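Local coordinates for protein glycinin A3B4 subunit (Glycine max, PDB 2D5F) that probably serves as a seed storage protein, an 11S globulin whose two-cupin subunits assemble into hexamers, at residues R115-G120 against E139-I144; V124-V129 against M329-N334. All coordinates share one frame; numbering follows the deposited sequence.

Both contacts belong to the N-terminal cupin barrel, with centres about 15 Å apart, but they hold different elements. Contact 1 spans two sheets, setting strand 107-118 against strand 141-147 at a partly buried place, half apolar and half acidic, with no hydrogen bond between its segments. Contact 2 is buried and lies, within this chain, at the margin of one sheet, where strand 332-334 is added to strand 121-125; a backbone hydrogen bond joins its segments, alongside apolar packing. Strands 141-147, 121-125 and 332-334 share that sheet. Arg115 of contact 1 links the two sites by a probable hydrogen bond from NH2 to Met329 O.

Contact 1 of 2, residues R115-G120 against E139-I144; sequences RHFNEG and EPVVAI
Phe117 and Val141 supply the apolar half of this contact, their side chains coming from opposite directions. The methyl CG1 of Val141 lies near the plane of the Phe117 ring, at its edge, 4.0 Å from CE2; the Phe117 side chain also touches Ile78 of strand 75-80. In Val141 a chi1 of 165° places CG1 opposite the backbone N and directs that methyl at the ring, while the side chain also packs on Leu52. The backbones stay well apart: the closest CA atoms, those of Glu119 and Val141, are separated by 8.3 Å, and no hydrogen bond crosses. Such spacing reflects the cupin beta-barrel, in which strands 107-118 and 141-147 belong to different sheets and meet through side chains. The valine side chain is about 6 Å from a bound carbonate ion, whose pocket includes Ala143, Arg50, His58, Tyr131 and Thr133. The second kind of interaction is electrostatic and probably unfavourable. On the solvent-exposed side, Glu119 and Glu139 cross at about a right angle, with OE1 of Glu119 3.8 Å from OE2 of Glu139 and the carboxylate planes turned 50° apart. The backbone N of Gly74 hydrogen-bonds Glu119 OE1, which probably offsets part of the repulsion.

Contact 2 of 2, residues V124-V129 against M329-N334; sequences VIPPGV and MKLHEN
Leu331 faces Val124 and Pro126 with CG placed beside its own backbone N and opposite the carbonyl carbon (chi1 -70°), and an extended second torsion (chi2 173°) carries CD1 outward to the proline. There CD1 lies 3.7 Å from Pro126 CG, while the other branch, CD2, packs 4.0 Å from Val124 CB. The Met329 sulfur adds a looser contact, SD standing 4.2 Å from Pro126 CG. Between the backbones runs one hydrogen bond, from Val124 N to Leu331 O, 2.9 Å long and bent to 153° at the hydrogen. The carbonyl of Val124 fares differently: its O is buried without a polar partner, and Leu331 CB and CD2 are both 3.6 Å from that O. With an alanine here, the backbone bond could remain, but losing CG and both its methyls would probably open a gap beside Pro126 and Val124. Beyond the strand, Pro126 begins a type II turn ending at Val129, with Gly128 at positive phi. In the other segment, Lys330 NZ donates to His332 O and forms a salt bridge with Glu333, tying Lys330 to the first two residues of strand 332-334. Within this chain the strand is the outermost of its sheet, antiparallel beside strand 121-125; Phe365 of helix 362-365 packs on Val124 and Pro126, and Phe80 of strand 75-80 touches both Pro126 and Leu331.

Contact 1 of 2, residues R115-G120 against E139-I144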
loop_
_atom_site.group_PDB
_atom_site.type_symbol
_atom_site.label_atom_id
_atom_site.label_comp_id
_atom_site.label_asym_id
_atom_site.label_seq_id
_atom_site.Cartn_x
_atom_site.Cartn_y
_atom_site.Cartn_z
ATOM N N ARG B 115 -14.110 -25.188 8.921
ATOM C CA ARG B 115 -12.669 -25.367 8.948
ATOM C C ARG B 115 -12.291 -26.338 10.055
ATOM O O ARG B 115 -12.773 -26.231 11.182
ATOM C CB ARG B 115 -11.969 -24.022 9.167
ATOM C CG ARG B 115 -12.313 -22.947 8.127
ATOM C CD ARG B 115 -12.939 -21.733 8.806
ATOM N NE ARG B 115 -13.371 -20.688 7.874
ATOM C CZ ARG B 115 -12.559 -19.833 7.260
ATOM N NH1 ARG B 115 -13.059 -18.925 6.435
ATOM N NH2 ARG B 115 -11.252 -19.880 7.471
ATOM N N HIS B 116 -11.427 -27.288 9.723
ATOM C CA HIS B 116 -10.976 -28.284 10.679
ATOM C C HIS B 116 -9.644 -27.882 11.286
ATOM O O HIS B 116 -8.827 -27.242 10.628
ATOM C CB HIS B 116 -10.832 -29.638 9.983
ATOM C CG HIS B 116 -12.131 -30.210 9.509
ATOM N ND1 HIS B 116 -12.926 -31.005 10.304
ATOM C CD2 HIS B 116 -12.794 -30.064 8.338
ATOM C CE1 HIS B 116 -14.024 -31.325 9.642
ATOM N NE2 HIS B 116 -13.969 -30.766 8.447
ATOM N N PHE B 117 -9.434 -28.253 12.545
ATOM C CA PHE B 117 -8.184 -27.949 13.219
ATOM C C PHE B 117 -7.721 -29.142 14.035
ATOM O O PHE B 117 -8.521 -30.009 14.407
ATOM C CB PHE B 117 -8.320 -26.718 14.130
ATOM C CG PHE B 117 -9.346 -26.865 15.223
ATOM C CD1 PHE B 117 -10.612 -26.299 15.087
ATOM C CD2 PHE B 117 -9.042 -27.559 16.392
ATOM C CE1 PHE B 117 -11.562 -26.421 16.100
ATOM C CE2 PHE B 117 -9.981 -27.689 17.409
ATOM C CZ PHE B 117 -11.247 -27.117 17.261
ATOM N N ASN B 118 -6.422 -29.173 14.307
ATOM C CA ASN B 118 -5.805 -30.238 15.083
ATOM C C ASN B 118 -4.820 -29.611 16.060
ATOM O O ASN B 118 -4.480 -28.428 15.942
ATOM C CB ASN B 118 -5.049 -31.197 14.159
ATOM C CG ASN B 118 -5.967 -31.942 13.220
ATOM O OD1 ASN B 118 -6.788 -32.746 13.652
ATOM N ND2 ASN B 118 -5.834 -31.677 11.924
ATOM N N GLU B 119 -4.367 -30.405 17.024
ATOM C CA GLU B 119 -3.406 -29.928 18.005
ATOM C C GLU B 119 -2.180 -29.425 17.257
ATOM O O GLU B 119 -1.730 -30.054 16.299
ATOM C CB GLU B 119 -3.026 -31.060 18.965
ATOM C CG GLU B 119 -2.800 -32.404 18.289
ATOM C CD GLU B 119 -2.656 -33.545 19.290
ATOM O OE1 GLU B 119 -3.534 -33.681 20.175
ATOM O OE2 GLU B 119 -1.670 -34.307 19.183
ATOM N N GLY B 120 -1.652 -28.284 17.696
ATOM C CA GLY B 120 -0.493 -27.704 17.043
ATOM C C GLY B 120 -0.903 -26.589 16.097
ATOM O O GLY B 120 -0.060 -25.839 15.599
ATOM N N GLU B 139 -10.948 -37.466 22.727
ATOM C CA GLU B 139 -10.342 -36.747 23.832
ATOM C C GLU B 139 -10.832 -35.299 23.804
ATOM O O GLU B 139 -11.295 -34.803 22.775
ATOM C CB GLU B 139 -8.816 -36.800 23.740
ATOM C CG GLU B 139 -8.201 -35.935 22.660
ATOM C CD GLU B 139 -6.689 -36.063 22.624
ATOM O OE1 GLU B 139 -6.074 -36.125 23.711
ATOM O OE2 GLU B 139 -6.112 -36.092 21.514
ATOM N N PRO B 140 -10.753 -34.603 24.942
ATOM C CA PRO B 140 -11.207 -33.214 24.974
ATOM C C PRO B 140 -10.293 -32.273 24.203
ATOM O O PRO B 140 -9.096 -32.517 24.073
ATOM C CB PRO B 140 -11.242 -32.902 26.468
ATOM C CG PRO B 140 -10.126 -33.742 27.005
ATOM C CD PRO B 140 -10.322 -35.050 26.278
ATOM N N VAL B 141 -10.871 -31.208 23.666
ATOM C CA VAL B 141 -10.083 -30.227 22.944
ATOM C C VAL B 141 -9.660 -29.177 23.954
ATOM O O VAL B 141 -10.491 -28.657 24.702
ATOM C CB VAL B 141 -10.893 -29.536 21.828
ATOM C CG1 VAL B 141 -10.166 -28.276 21.359
ATOM C CG2 VAL B 141 -11.095 -30.499 20.659
ATOM N N VAL B 142 -8.364 -28.892 23.993
ATOM C CA VAL B 142 -7.838 -27.876 24.890
ATOM C C VAL B 142 -7.162 -26.799 24.038
ATOM O O VAL B 142 -6.261 -27.089 23.248
ATOM C CB VAL B 142 -6.819 -28.471 25.882
ATOM C CG1 VAL B 142 -6.272 -27.376 26.776
ATOM C CG2 VAL B 142 -7.489 -29.567 26.725
ATOM N N ALA B 143 -7.614 -25.558 24.191
ATOM C CA ALA B 143 -7.055 -24.452 23.425
ATOM C C ALA B 143 -6.728 -23.262 24.318
ATOM O O ALA B 143 -7.423 -22.998 25.304
ATOM C CB ALA B 143 -8.032 -24.037 22.334
ATOM N N ILE B 144 -5.657 -22.552 23.974
ATOM C CA ILE B 144 -5.244 -21.376 24.735
ATOM C C ILE B 144 -5.380 -20.152 23.840
ATOM O O ILE B 144 -4.721 -20.046 22.805
ATOM C CB ILE B 144 -3.780 -21.493 25.238
ATOM C CG1 ILE B 144 -3.710 -22.414 26.466
ATOM C CG2 ILE B 144 -3.251 -20.122 25.633
ATOM C CD1 ILE B 144 -4.049 -23.855 26.186
#

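Contact 2 of 2, residues V124-V129 against M329-N334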
loop_
_atom_site.group_PDB
_atom_site.type_symbol
_atom_site.label_atom_id
_atom_site.label_comp_id
_atom_site.label_asym_id
_atom_site.label_seq_id
_atom_site.Cartn_x
_atom_site.Cartn_y
_atom_site.Cartn_z
ATOM N N VAL B 124 -7.257 -17.936 14.273
ATOM C CA VAL B 124 -7.355 -16.495 14.466
ATOM C C VAL B 124 -8.810 -16.070 14.358
ATOM O O VAL B 124 -9.477 -16.398 13.378
ATOM C CB VAL B 124 -6.535 -15.735 13.392
ATOM C CG1 VAL B 124 -6.639 -14.239 13.615
ATOM C CG2 VAL B 124 -5.081 -16.187 13.429
ATOM N N ILE B 125 -9.307 -15.353 15.363
ATOM C CA ILE B 125 -10.690 -14.873 15.343
ATOM C C ILE B 125 -10.696 -13.370 15.052
ATOM O O ILE B 125 -10.137 -12.590 15.818
ATOM C CB ILE B 125 -11.400 -15.060 16.699
ATOM C CG1 ILE B 125 -11.183 -16.480 17.244
ATOM C CG2 ILE B 125 -12.887 -14.756 16.535
ATOM C CD1 ILE B 125 -11.670 -17.583 16.330
ATOM N N PRO B 126 -11.321 -12.945 13.939
ATOM C CA PRO B 126 -11.364 -11.514 13.609
ATOM C C PRO B 126 -12.280 -10.746 14.565
ATOM O O PRO B 126 -13.241 -11.303 15.101
ATOM C CB PRO B 126 -11.919 -11.493 12.186
ATOM C CG PRO B 126 -11.549 -12.840 11.633
ATOM C CD PRO B 126 -11.813 -13.755 12.811
ATOM N N PRO B 127 -11.994 -9.454 14.786
ATOM C CA PRO B 127 -12.833 -8.656 15.685
ATOM C C PRO B 127 -14.264 -8.585 15.150
ATOM O O PRO B 127 -14.480 -8.415 13.945
ATOM C CB PRO B 127 -12.158 -7.283 15.672
ATOM C CG PRO B 127 -10.723 -7.597 15.331
ATOM C CD PRO B 127 -10.855 -8.663 14.283
ATOM N N GLY B 128 -15.229 -8.744 16.052
ATOM C CA GLY B 128 -16.631 -8.654 15.688
ATOM C C GLY B 128 -17.218 -9.797 14.889
ATOM O O GLY B 128 -18.421 -9.825 14.664
ATOM N N VAL B 129 -16.383 -10.735 14.456
ATOM C CA VAL B 129 -16.864 -11.866 13.671
ATOM C C VAL B 129 -17.282 -13.030 14.575
ATOM O O VAL B 129 -16.485 -13.522 15.384
ATOM C CB VAL B 129 -15.783 -12.370 12.688
ATOM C CG1 VAL B 129 -16.274 -13.618 11.971
ATOM C CG2 VAL B 129 -15.439 -11.270 11.677
ATOM N N MET B 329 -11.233 -15.910 3.933
ATOM C CA MET B 329 -10.035 -15.452 4.653
ATOM C C MET B 329 -9.431 -16.650 5.405
ATOM O O MET B 329 -10.106 -17.263 6.236
ATOM C CB MET B 329 -10.463 -14.345 5.646
ATOM C CG MET B 329 -9.367 -13.655 6.468
ATOM S SD MET B 329 -10.023 -12.433 7.710
ATOM C CE MET B 329 -9.729 -10.869 6.874
ATOM N N LYS B 330 -8.181 -17.001 5.097
ATOM C CA LYS B 330 -7.516 -18.126 5.763
ATOM C C LYS B 330 -7.316 -17.731 7.212
ATOM O O LYS B 330 -6.660 -16.729 7.498
ATOM C CB LYS B 330 -6.160 -18.412 5.125
ATOM C CG LYS B 330 -5.483 -19.682 5.635
ATOM C CD LYS B 330 -4.066 -19.784 5.090
ATOM C CE LYS B 330 -3.613 -21.229 4.898
ATOM N NZ LYS B 330 -3.487 -21.991 6.163
ATOM N N LEU B 331 -7.858 -18.520 8.134
ATOM C CA LEU B 331 -7.756 -18.175 9.539
ATOM C C LEU B 331 -7.199 -19.247 10.457
ATOM O O LEU B 331 -7.494 -19.271 11.658
ATOM C CB LEU B 331 -9.123 -17.716 10.047
ATOM C CG LEU B 331 -9.579 -16.360 9.503
ATOM C CD1 LEU B 331 -11.011 -16.083 9.930
ATOM C CD2 LEU B 331 -8.649 -15.275 10.016
ATOM N N HIS B 332 -6.383 -20.131 9.901
ATOM C CA HIS B 332 -5.775 -21.173 10.704
ATOM C C HIS B 332 -4.536 -21.706 10.001
ATOM O O HIS B 332 -4.472 -21.756 8.770
ATOM C CB HIS B 332 -6.799 -22.280 10.994
ATOM C CG HIS B 332 -6.537 -23.565 10.277
ATOM N ND1 HIS B 332 -6.219 -24.730 10.941
ATOM C CD2 HIS B 332 -6.533 -23.867 8.958
ATOM C CE1 HIS B 332 -6.029 -25.695 10.061
ATOM N NE2 HIS B 332 -6.213 -25.199 8.851
ATOM N N GLU B 333 -3.544 -22.081 10.798
ATOM C CA GLU B 333 -2.285 -22.581 10.279
ATOM C C GLU B 333 -1.622 -23.443 11.347
ATOM O O GLU B 333 -1.695 -23.125 12.535
ATOM C CB GLU B 333 -1.367 -21.395 9.959
ATOM C CG GLU B 333 -0.152 -21.732 9.116
ATOM C CD GLU B 333 -0.527 -22.026 7.675
ATOM O OE1 GLU B 333 -1.283 -21.220 7.092
ATOM O OE2 GLU B 333 -0.072 -23.051 7.126
ATOM N N ASN B 334 -0.978 -24.531 10.939
ATOM C CA ASN B 334 -0.285 -25.351 11.918
ATOM C C ASN B 334 0.987 -24.597 12.271
ATOM O O ASN B 334 1.614 -24.002 11.396
ATOM C CB ASN B 334 0.116 -26.709 11.354
ATOM C CG ASN B 334 0.896 -27.532 12.363
ATOM O OD1 ASN B 334 0.312 -28.171 13.245
ATOM N ND2 ASN B 334 2.224 -27.492 12.264
#